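Long-range contacts in nitrite oxidoreductase subunit A (Kuenenia stuttgartiensis, PDB 7B04), which belongs to the molybdopterin oxidoreductase family and holds a molybdenum atom and an iron/sulfur cluster: residues B[381-386]-B[828-833]; B[461-466]-B[481-486]; B[909-914]-B[1103-1108]; B[968-973]-B[1005-1010]. One frame throughout, in Å; residues are numbered along the deposited sequence.

How the contacts relate
Following the chain from the N terminus, contact 1 opens first, at 381-386, and closes its long loop only at 828-833. Contact 2 is nested inside that loop: it folds the start of helix 481-488 back on the start of strand 465-469 and the loop leading into it, and Leu481 of this helix packs on Asp382 of contact 1. Contact 3 opens after both have closed and joins strand 911-914 to strand 1102-1109 near the C terminus. Within its span, contact 4 sets the loop before strand 974-978 against strand 1001-1007 of the same sheet, and Ile969 touches Ile1105. The two pairs lie well apart, the centres of contacts 1 and 3 being about 41 Å from each other.

Contact 1. Residues B[381-386]-B[828-833]; sequences TDFPLL and LQAYND
Thr381 and Leu828 meet in a single bridge between two otherwise irregular backbones, their CA atoms 4.8 Å apart. The bond behind it runs from Asp382 N to Leu828 O at 3.1 Å. Beyond this point 381-386 folds into a type I beta turn from Asp382 to Leu385, and the pairing goes no further.

The main side chain here is that of Asp382. Its CG sits between the backbone N and the carbonyl carbon (chi1 72°), and the carboxylate lies against the backbone of Gln829, Ala830 and Tyr831. OD2 accepts from Ala830 N at 3.0 Å, on its syn side but 33° out of the carboxylate plane. The same N-H makes a weak bond to OD1, and Tyr831 N adds another weak one to OD2 at 3.4 Å. Held by the N-H groups of Ala830 and Tyr831, the carboxylate probably steadies this irregular loop, and those donors would be expected to ease its buried charge; Arg394 offers a long, weak ion pair as well. Alongside, the CZ atom of Phe383 rests 4.0 Å from Ala830 CB, and Thr381 CG2 lies 3.7 Å from Leu828 O.

Helix 481-488 covers this junction through Leu481, which touches Asp382, Phe383 and Tyr831, and through Tyr485, which touches Ala830. Helix 544-548 packs Leu548 on Phe383 and Met547 on Leu828 and Ala830, while helix 374-378 places Val377 against Phe383 and Tyr376 against Leu828.

Contact 2. Residues B[461-466]-B[481-486]; sequences VLEGSF and LLEMYK
Leu462 lies beside Leu482 on the first turn of helix 481-488, with its CB 3.9 Å from Leu482 CD1. Its carbonyl O comes 3.4 Å from Leu482 CB, and this oxygen is hydrogen-bonded to Thr480 OG1, the hydroxyl that also pairs with Glu483 N.

Next comes Glu463, whose chain is extended beyond CG and crosses that of Lys486 at about a right angle. OE2 and Lys486 NZ form a salt bridge, though the modelled separation is too short to trust and the place of NZ is uncertain. The ammonium also bridges to Glu483 OE2 within the helix, which makes a three-residue network. The two carboxylates are close, Glu463 OE2 lying 4.4 Å from Glu483 OE2; if NZ is placed about right, its charge would be expected to offset part of their repulsion.

Strands 465-469 and 475-480 form a beta hairpin within a three-stranded antiparallel sheet completed by 386-388, and the second hairpin strand runs straight into the helix, which turns back over the start of the first. Gly464 stands at this entry, with a backbone bond to Thr480. Its positive phi (135°) suits a residue without CB, and its N sits 3.3 Å from Glu483 CG. The glutamate chain bends at chi2 (-69°), which sends CD off beside the glycine. At Ser465 the strand begins; its OG stays 4.3 Å from Glu483 OE1, and its side chain touches Met479 of the neighbouring strand.

Contact 3. Residues B[909-914]-B[1103-1108]; sequences YHFYCV and VKITKA
Phe911 and Val1103 form an antiparallel, hydrogen-bonded pair. Val1103 N donates to Phe911 O at 2.8 Å, while the return bond from Phe911 N to Val1103 O is weak at 3.4 Å. The short strands diverge sharply, with 102° between their directions, and in these segments the pairing is confined to this one bridge.

Two rings take part. Lys1104 CB lies over one face of Tyr909, 3.8 Å from the ring centroid and displaced toward the rim, in a CH-pi contact; the chain continues across, with CD 3.7 Å from Tyr909 CE2. A bend at chi3 (71°) places CE 3.6 Å from Tyr909 OH, and NZ makes a weak hydrogen bond to that hydroxyl. Val1103 O sits at the edge of the Phe911 ring, near its plane.

Among apolar contacts, Phe911 CD2 meets Ile1105 CG1 at 3.7 Å, the two side chains crossing at about a right angle.

In the same sheet, strand 974-978 pairs with 1102-1109 and strand 1015-1018 with 911-914, whose Val914 touches MD1; the arrangement is consistent with the C-terminal beta-barrel domain of this family. With one good and two weak hydrogen bonds, the junction probably owes much of its hold to carbon contacts.

Contact 4. Residues B[968-973]-B[1005-1010]; sequences GIEDGD and AKYNPA
The Tyr1007 ring has Asp971 CB over the centre of one face, 3.4 Å from the centroid, a CH-pi contact. At its edge, in plane, lies Ile969 O, which accepts from Tyr1007 OH on a lone pair. Asp971 N also sits over the ring, 3.2 Å from CZ. The Asp971 and Tyr1007 side chains slide past each other in opposite directions, with carboxylate and ring planes 36° apart. Asp971 CG is anti to the backbone N (chi1 180°), placing it 3.5 Å from Tyr1007 N. The other carboxylate nearby, that of Glu970, crosses the tyrosine at about a right angle, its OE1 3.8 Å from the hydroxyl.

Backbone bonds tie the loop to the strand. Gly972 N donates to Ala1005 O at 3.0 Å, and Ala1005 N donates to Asp973 O at 2.8 Å. Both bonds come from the second half of a type II beta turn, Glu970 to Asp973, with Gly972 at the third position, where its positive phi (99°) fits. Asp973 OD2 ties the turn further by accepting from Glu970 N at 2.8 Å, while its OD1 takes Gly1111 N. Ile969 CG2 adds an apolar touch on Ala1005 CB.

This is the joint between helix 961-966, ended by a Schellman motif at Gly968, and strand 974-978, the antiparallel neighbour of strand 1001-1007 in the sheet. Ala964 and Arg965 of the helix touch Tyr1007, and Val975 packs on Ile969 and Ala1005. On the far side strand 956-959 pairs with Lys1006, whose NZ reaches Glu146 O of the nitrite oxidoreductase subunit B chain.

Contact 1. Residues B[381-386]-B[828-833]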
# COMPACT_ATOMS: atom_id res chain seq x y z
N THR B 381 34.08 -22.47 -4.10
CA THR B 381 33.17 -22.84 -5.18
C THR B 381 33.45 -24.26 -5.64
O THR B 381 34.58 -24.75 -5.53
CB THR B 381 33.27 -21.85 -6.35
OG1 THR B 381 33.32 -20.51 -5.84
CG2 THR B 381 32.06 -21.97 -7.25
N ASP B 382 32.42 -24.91 -6.19
CA ASP B 382 32.56 -26.28 -6.67
C ASP B 382 33.14 -26.39 -8.07
O ASP B 382 33.35 -27.51 -8.54
CB ASP B 382 31.22 -27.03 -6.58
CG ASP B 382 30.20 -26.57 -7.61
OD1 ASP B 382 30.40 -25.51 -8.24
OD2 ASP B 382 29.19 -27.28 -7.78
N PHE B 383 33.38 -25.27 -8.76
CA PHE B 383 33.89 -25.35 -10.13
C PHE B 383 35.19 -26.14 -10.25
O PHE B 383 35.31 -26.93 -11.20
CB PHE B 383 34.09 -23.94 -10.72
CG PHE B 383 32.85 -23.30 -11.26
CD1 PHE B 383 32.24 -23.79 -12.40
CD2 PHE B 383 32.31 -22.19 -10.64
CE1 PHE B 383 31.09 -23.19 -12.90
CE2 PHE B 383 31.17 -21.59 -11.13
CZ PHE B 383 30.56 -22.08 -12.26
N PRO B 384 36.18 -25.98 -9.36
CA PRO B 384 37.40 -26.80 -9.50
C PRO B 384 37.16 -28.28 -9.29
O PRO B 384 37.97 -29.09 -9.77
CB PRO B 384 38.33 -26.22 -8.42
CG PRO B 384 37.42 -25.59 -7.43
CD PRO B 384 36.31 -25.01 -8.25
N LEU B 385 36.11 -28.67 -8.57
CA LEU B 385 35.87 -30.08 -8.30
C LEU B 385 35.58 -30.83 -9.60
O LEU B 385 34.88 -30.33 -10.48
CB LEU B 385 34.70 -30.22 -7.32
CG LEU B 385 35.05 -30.07 -5.83
CD1 LEU B 385 35.36 -28.62 -5.46
CD2 LEU B 385 33.95 -30.62 -4.95
N LEU B 386 36.20 -32.01 -9.74
CA LEU B 386 36.15 -32.88 -10.94
C LEU B 386 34.87 -33.73 -10.98
O LEU B 386 34.48 -34.24 -9.93
CB LEU B 386 37.40 -33.76 -10.94
CG LEU B 386 38.70 -33.04 -11.29
CD1 LEU B 386 39.70 -33.99 -11.91
CD2 LEU B 386 38.45 -31.90 -12.23
N LEU B 828 29.87 -23.19 -2.72
CA LEU B 828 28.71 -22.74 -3.51
C LEU B 828 28.61 -23.73 -4.65
O LEU B 828 29.60 -23.90 -5.32
CB LEU B 828 29.03 -21.34 -4.03
CG LEU B 828 29.25 -20.27 -2.98
CD1 LEU B 828 29.69 -18.97 -3.61
CD2 LEU B 828 27.98 -20.04 -2.17
N GLN B 829 27.43 -24.27 -4.93
CA GLN B 829 27.34 -25.31 -5.98
C GLN B 829 26.59 -24.85 -7.22
O GLN B 829 25.50 -24.34 -7.11
CB GLN B 829 26.71 -26.57 -5.39
CG GLN B 829 27.23 -26.92 -4.01
CD GLN B 829 27.27 -28.40 -3.75
OE1 GLN B 829 28.03 -28.89 -2.93
NE2 GLN B 829 26.45 -29.14 -4.45
N ALA B 830 27.21 -25.04 -8.38
CA ALA B 830 26.60 -24.79 -9.70
C ALA B 830 26.13 -26.11 -10.29
O ALA B 830 25.65 -26.08 -11.41
CB ALA B 830 27.57 -24.07 -10.57
N TYR B 831 26.36 -27.21 -9.58
CA TYR B 831 26.06 -28.59 -10.05
C TYR B 831 25.48 -29.40 -8.90
O TYR B 831 25.89 -29.18 -7.78
CB TYR B 831 27.35 -29.26 -10.51
CG TYR B 831 27.12 -30.47 -11.37
CD1 TYR B 831 26.63 -30.33 -12.65
CD2 TYR B 831 27.37 -31.74 -10.91
CE1 TYR B 831 26.39 -31.42 -13.45
CE2 TYR B 831 27.12 -32.84 -11.70
CZ TYR B 831 26.63 -32.68 -12.98
OH TYR B 831 26.37 -33.75 -13.76
N ASN B 832 24.54 -30.30 -9.17
CA ASN B 832 23.95 -31.18 -8.12
C ASN B 832 23.99 -32.63 -8.62
O ASN B 832 23.36 -32.89 -9.63
CB ASN B 832 22.58 -30.65 -7.67
CG ASN B 832 22.65 -29.43 -6.77
OD1 ASN B 832 22.63 -28.31 -7.22
ND2 ASN B 832 22.72 -29.65 -5.47
N ASP B 833 24.66 -33.53 -7.91
CA ASP B 833 24.83 -34.89 -8.41
C ASP B 833 23.87 -35.89 -7.77
O ASP B 833 24.00 -37.09 -8.01
CB ASP B 833 26.28 -35.36 -8.21
CG ASP B 833 26.69 -35.40 -6.75
OD1 ASP B 833 25.91 -34.95 -5.89
OD2 ASP B 833 27.82 -35.88 -6.47

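Contact 2. Residues B[461-466]-B[481-486]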
# COMPACT_ATOMS: atom_id res chain seq x y z
N VAL B 461 42.86 -26.67 -10.11
CA VAL B 461 42.83 -26.15 -11.47
C VAL B 461 41.38 -26.01 -11.90
O VAL B 461 40.57 -26.93 -11.72
CB VAL B 461 43.61 -27.05 -12.45
CG1 VAL B 461 45.07 -27.13 -12.06
CG2 VAL B 461 43.00 -28.44 -12.55
N LEU B 462 41.04 -24.83 -12.42
CA LEU B 462 39.68 -24.57 -12.89
C LEU B 462 39.39 -25.28 -14.20
O LEU B 462 38.26 -25.72 -14.42
CB LEU B 462 39.43 -23.06 -12.98
CG LEU B 462 39.33 -22.47 -11.56
CD1 LEU B 462 38.93 -21.00 -11.60
CD2 LEU B 462 38.37 -23.28 -10.69
N GLU B 463 40.36 -25.35 -15.11
CA GLU B 463 40.17 -25.97 -16.40
C GLU B 463 40.92 -27.29 -16.49
O GLU B 463 41.87 -27.54 -15.74
CB GLU B 463 40.64 -25.06 -17.54
CG GLU B 463 39.97 -23.71 -17.55
CD GLU B 463 40.53 -22.81 -18.63
OE1 GLU B 463 41.77 -22.68 -18.72
OE2 GLU B 463 39.73 -22.23 -19.40
N GLY B 464 40.51 -28.12 -17.44
CA GLY B 464 41.16 -29.39 -17.66
C GLY B 464 40.22 -30.56 -17.85
O GLY B 464 39.15 -30.64 -17.24
N SER B 465 40.63 -31.48 -18.72
CA SER B 465 39.95 -32.75 -18.94
C SER B 465 41.01 -33.82 -18.77
O SER B 465 42.04 -33.78 -19.46
CB SER B 465 39.30 -32.83 -20.33
OG SER B 465 38.28 -31.86 -20.47
N PHE B 466 40.78 -34.76 -17.87
CA PHE B 466 41.83 -35.67 -17.48
C PHE B 466 41.38 -37.10 -17.71
O PHE B 466 40.18 -37.41 -17.67
CB PHE B 466 42.20 -35.46 -16.01
CG PHE B 466 42.56 -34.04 -15.69
CD1 PHE B 466 43.85 -33.58 -15.88
CD2 PHE B 466 41.61 -33.15 -15.22
CE1 PHE B 466 44.19 -32.27 -15.61
CE2 PHE B 466 41.93 -31.84 -14.94
CZ PHE B 466 43.23 -31.40 -15.13
N LEU B 481 34.13 -29.05 -13.56
CA LEU B 481 32.79 -28.50 -13.73
C LEU B 481 32.81 -27.28 -14.64
O LEU B 481 31.89 -27.07 -15.44
CB LEU B 481 32.18 -28.14 -12.38
CG LEU B 481 30.78 -27.51 -12.46
CD1 LEU B 481 29.78 -28.47 -13.10
CD2 LEU B 481 30.30 -27.06 -11.09
N LEU B 482 33.86 -26.46 -14.54
CA LEU B 482 33.99 -25.31 -15.42
C LEU B 482 34.14 -25.75 -16.87
O LEU B 482 33.54 -25.15 -17.77
CB LEU B 482 35.17 -24.45 -14.98
CG LEU B 482 35.13 -22.96 -15.33
CD1 LEU B 482 35.88 -22.16 -14.28
CD2 LEU B 482 35.71 -22.72 -16.70
N GLU B 483 34.95 -26.78 -17.12
CA GLU B 483 35.01 -27.35 -18.46
C GLU B 483 33.64 -27.86 -18.89
O GLU B 483 33.21 -27.61 -20.03
CB GLU B 483 36.05 -28.47 -18.53
CG GLU B 483 37.48 -27.98 -18.68
CD GLU B 483 37.75 -27.35 -20.04
OE1 GLU B 483 37.13 -27.78 -21.03
OE2 GLU B 483 38.59 -26.43 -20.11
N MET B 484 32.99 -28.59 -18.00
CA MET B 484 31.64 -29.11 -18.29
C MET B 484 30.74 -27.89 -18.48
O MET B 484 29.92 -27.89 -19.39
CB MET B 484 31.12 -29.99 -17.17
CG MET B 484 31.86 -31.30 -17.03
SD MET B 484 30.93 -32.62 -16.24
CE MET B 484 30.59 -33.69 -17.63
N TYR B 485 30.92 -26.84 -17.68
CA TYR B 485 30.06 -25.65 -17.91
C TYR B 485 30.36 -25.03 -19.28
O TYR B 485 29.43 -24.58 -19.94
CB TYR B 485 30.06 -24.69 -16.72
CG TYR B 485 28.84 -24.82 -15.85
CD1 TYR B 485 27.65 -24.20 -16.19
CD2 TYR B 485 28.86 -25.58 -14.71
CE1 TYR B 485 26.52 -24.33 -15.40
CE2 TYR B 485 27.74 -25.73 -13.92
CZ TYR B 485 26.56 -25.10 -14.26
OH TYR B 485 25.48 -25.26 -13.46
N LYS B 486 31.62 -25.03 -19.68
CA LYS B 486 32.07 -24.46 -20.98
C LYS B 486 31.35 -25.19 -22.11
O LYS B 486 31.02 -24.56 -23.08
CB LYS B 486 33.57 -24.75 -21.12
CG LYS B 486 34.49 -23.55 -21.00
CD LYS B 486 35.93 -23.98 -20.91
CE LYS B 486 36.85 -22.93 -20.34
NZ LYS B 486 37.73 -23.50 -19.30

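Contact 3. Residues B[909-914]-B[1103-1108]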
# COMPACT_ATOMS: atom_id res chain seq x y z
N TYR B 909 -5.50 -19.19 -24.93
CA TYR B 909 -5.04 -18.86 -23.59
C TYR B 909 -3.56 -18.47 -23.67
O TYR B 909 -2.65 -19.14 -23.16
CB TYR B 909 -5.29 -20.03 -22.64
CG TYR B 909 -6.75 -20.45 -22.56
CD1 TYR B 909 -7.47 -20.34 -21.38
CD2 TYR B 909 -7.41 -20.97 -23.68
CE1 TYR B 909 -8.81 -20.72 -21.31
CE2 TYR B 909 -8.73 -21.34 -23.62
CZ TYR B 909 -9.42 -21.24 -22.43
OH TYR B 909 -10.74 -21.63 -22.39
N HIS B 910 -3.34 -17.32 -24.31
CA HIS B 910 -2.02 -16.83 -24.67
C HIS B 910 -1.66 -15.54 -23.93
O HIS B 910 -0.91 -14.71 -24.45
CB HIS B 910 -1.92 -16.61 -26.18
CG HIS B 910 -3.02 -15.74 -26.72
ND1 HIS B 910 -4.31 -16.20 -26.87
CD2 HIS B 910 -3.02 -14.46 -27.14
CE1 HIS B 910 -5.06 -15.23 -27.36
NE2 HIS B 910 -4.30 -14.16 -27.54
N PHE B 911 -2.19 -15.37 -22.73
CA PHE B 911 -1.88 -14.22 -21.88
C PHE B 911 -1.28 -14.73 -20.58
O PHE B 911 -1.90 -15.54 -19.89
CB PHE B 911 -3.13 -13.39 -21.59
CG PHE B 911 -3.56 -12.51 -22.72
CD1 PHE B 911 -2.84 -11.37 -23.04
CD2 PHE B 911 -4.69 -12.82 -23.46
CE1 PHE B 911 -3.24 -10.56 -24.08
CE2 PHE B 911 -5.09 -12.00 -24.50
CZ PHE B 911 -4.37 -10.87 -24.81
N TYR B 912 -0.09 -14.24 -20.24
CA TYR B 912 0.38 -14.52 -18.90
C TYR B 912 -0.51 -13.76 -17.92
O TYR B 912 -1.19 -12.80 -18.27
CB TYR B 912 1.84 -14.10 -18.72
CG TYR B 912 2.83 -14.82 -19.63
CD1 TYR B 912 3.33 -16.07 -19.29
CD2 TYR B 912 3.27 -14.23 -20.80
CE1 TYR B 912 4.23 -16.71 -20.12
CE2 TYR B 912 4.17 -14.86 -21.63
CZ TYR B 912 4.65 -16.11 -21.28
OH TYR B 912 5.55 -16.74 -22.11
N CYS B 913 -0.48 -14.19 -16.66
CA CYS B 913 -1.32 -13.52 -15.67
C CYS B 913 -0.54 -13.53 -14.36
O CYS B 913 -0.68 -14.44 -13.54
CB CYS B 913 -2.68 -14.18 -15.52
SG CYS B 913 -3.85 -13.22 -14.54
N VAL B 914 0.25 -12.50 -14.17
CA VAL B 914 1.03 -12.36 -12.95
C VAL B 914 0.11 -11.85 -11.86
O VAL B 914 -0.83 -11.07 -12.11
CB VAL B 914 2.21 -11.40 -13.17
CG1 VAL B 914 3.24 -12.01 -14.10
CG2 VAL B 914 1.71 -10.09 -13.74
N VAL B 1103 -3.94 -17.28 -19.27
CA VAL B 1103 -5.38 -16.92 -19.15
C VAL B 1103 -5.95 -16.49 -20.50
O VAL B 1103 -5.19 -16.12 -21.35
CB VAL B 1103 -5.47 -15.76 -18.14
CG1 VAL B 1103 -6.85 -15.54 -17.60
CG2 VAL B 1103 -4.53 -15.98 -16.99
N LYS B 1104 -7.26 -16.60 -20.63
CA LYS B 1104 -8.06 -16.11 -21.78
C LYS B 1104 -8.87 -14.92 -21.28
O LYS B 1104 -9.41 -14.99 -20.20
CB LYS B 1104 -9.02 -17.19 -22.26
CG LYS B 1104 -9.63 -16.91 -23.62
CD LYS B 1104 -10.39 -18.07 -24.20
CE LYS B 1104 -11.68 -18.34 -23.49
NZ LYS B 1104 -12.47 -19.39 -24.17
N ILE B 1105 -8.88 -13.83 -22.04
CA ILE B 1105 -9.64 -12.61 -21.67
C ILE B 1105 -10.71 -12.38 -22.72
O ILE B 1105 -10.42 -12.46 -23.89
CB ILE B 1105 -8.70 -11.40 -21.61
CG1 ILE B 1105 -7.31 -11.79 -21.11
CG2 ILE B 1105 -9.28 -10.31 -20.74
CD1 ILE B 1105 -7.22 -11.76 -19.63
N THR B 1106 -11.93 -12.15 -22.27
CA THR B 1106 -13.06 -11.83 -23.13
C THR B 1106 -13.89 -10.75 -22.44
O THR B 1106 -14.03 -10.75 -21.21
CB THR B 1106 -13.96 -13.04 -23.45
OG1 THR B 1106 -14.94 -13.21 -22.43
CG2 THR B 1106 -13.15 -14.32 -23.62
N LYS B 1107 -14.43 -9.83 -23.24
CA LYS B 1107 -15.24 -8.75 -22.72
C LYS B 1107 -16.51 -9.27 -22.05
O LYS B 1107 -17.13 -10.23 -22.51
CB LYS B 1107 -15.61 -7.79 -23.85
CG LYS B 1107 -16.56 -6.67 -23.44
CD LYS B 1107 -16.99 -5.83 -24.63
CE LYS B 1107 -18.01 -4.78 -24.23
NZ LYS B 1107 -18.49 -3.99 -25.40
N ALA B 1108 -16.87 -8.63 -20.93
CA ALA B 1108 -18.02 -9.02 -20.13
C ALA B 1108 -19.14 -7.99 -20.15
O ALA B 1108 -20.29 -8.33 -20.42
CB ALA B 1108 -17.57 -9.27 -18.68

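Contact 4. Residues B[968-973]-B[1005-1010]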
# COMPACT_ATOMS: atom_id res chain seq x y z
N GLY B 968 -11.76 -6.27 -28.57
CA GLY B 968 -12.91 -5.38 -28.44
C GLY B 968 -13.16 -4.91 -27.02
O GLY B 968 -14.32 -4.74 -26.63
N ILE B 969 -12.10 -4.70 -26.25
CA ILE B 969 -12.22 -4.30 -24.85
C ILE B 969 -11.69 -2.88 -24.73
O ILE B 969 -10.54 -2.60 -25.11
CB ILE B 969 -11.45 -5.25 -23.92
CG1 ILE B 969 -12.06 -6.65 -23.97
CG2 ILE B 969 -11.42 -4.71 -22.50
CD1 ILE B 969 -11.19 -7.72 -23.37
N GLU B 970 -12.52 -1.98 -24.20
CA GLU B 970 -12.10 -0.62 -23.94
C GLU B 970 -11.73 -0.48 -22.47
O GLU B 970 -12.23 -1.23 -21.62
CB GLU B 970 -13.22 0.36 -24.29
CG GLU B 970 -12.81 1.80 -24.26
CD GLU B 970 -11.85 2.19 -25.35
OE1 GLU B 970 -11.88 1.55 -26.43
OE2 GLU B 970 -11.08 3.14 -25.15
N ASP B 971 -10.83 0.46 -22.17
CA ASP B 971 -10.39 0.67 -20.79
C ASP B 971 -11.58 0.98 -19.89
O ASP B 971 -12.36 1.90 -20.15
CB ASP B 971 -9.35 1.79 -20.69
CG ASP B 971 -8.87 2.02 -19.24
OD1 ASP B 971 -7.95 2.85 -19.04
OD2 ASP B 971 -9.39 1.39 -18.29
N GLY B 972 -11.69 0.22 -18.80
CA GLY B 972 -12.75 0.36 -17.83
C GLY B 972 -13.87 -0.64 -17.99
O GLY B 972 -14.75 -0.69 -17.13
N ASP B 973 -13.83 -1.46 -19.03
CA ASP B 973 -14.85 -2.49 -19.23
C ASP B 973 -14.60 -3.67 -18.30
O ASP B 973 -13.47 -3.96 -17.92
CB ASP B 973 -14.85 -2.96 -20.68
CG ASP B 973 -15.35 -1.90 -21.64
OD1 ASP B 973 -16.13 -1.02 -21.21
OD2 ASP B 973 -14.96 -1.94 -22.83
N ALA B 1005 -11.07 -4.03 -16.52
CA ALA B 1005 -9.80 -3.96 -17.23
C ALA B 1005 -9.25 -2.55 -17.17
O ALA B 1005 -9.99 -1.57 -17.18
CB ALA B 1005 -9.98 -4.39 -18.69
N LYS B 1006 -7.92 -2.45 -17.11
CA LYS B 1006 -7.23 -1.17 -17.01
C LYS B 1006 -6.13 -1.12 -18.05
O LYS B 1006 -5.26 -2.00 -18.08
CB LYS B 1006 -6.65 -0.96 -15.61
CG LYS B 1006 -5.75 0.26 -15.50
CD LYS B 1006 -5.05 0.33 -14.15
CE LYS B 1006 -4.03 1.46 -14.13
NZ LYS B 1006 -3.28 1.54 -12.84
N TYR B 1007 -6.16 -0.10 -18.90
CA TYR B 1007 -5.10 0.09 -19.88
C TYR B 1007 -3.82 0.49 -19.16
O TYR B 1007 -3.79 1.50 -18.44
CB TYR B 1007 -5.48 1.16 -20.90
CG TYR B 1007 -6.44 0.70 -21.97
CD1 TYR B 1007 -6.95 -0.59 -21.97
CD2 TYR B 1007 -6.83 1.57 -22.99
CE1 TYR B 1007 -7.83 -1.00 -22.95
CE2 TYR B 1007 -7.71 1.16 -23.97
CZ TYR B 1007 -8.21 -0.13 -23.95
OH TYR B 1007 -9.08 -0.54 -24.92
N ASN B 1008 -2.76 -0.30 -19.35
CA ASN B 1008 -1.43 0.05 -18.86
C ASN B 1008 -0.43 -0.41 -19.91
O ASN B 1008 -0.08 -1.60 -19.97
CB ASN B 1008 -1.14 -0.60 -17.50
CG ASN B 1008 0.09 -0.01 -16.83
OD1 ASN B 1008 0.76 0.86 -17.38
ND2 ASN B 1008 0.38 -0.49 -15.63
N PRO B 1009 0.06 0.51 -20.75
CA PRO B 1009 1.06 0.14 -21.76
C PRO B 1009 2.45 -0.11 -21.21
O PRO B 1009 3.38 -0.28 -21.99
CB PRO B 1009 1.05 1.36 -22.70
CG PRO B 1009 0.60 2.48 -21.86
CD PRO B 1009 -0.37 1.91 -20.87
N ALA B 1010 2.60 -0.14 -19.88
CA ALA B 1010 3.86 -0.54 -19.27
C ALA B 1010 4.09 -2.04 -19.37
O ALA B 1010 5.22 -2.49 -19.15
CB ALA B 1010 3.90 -0.10 -17.81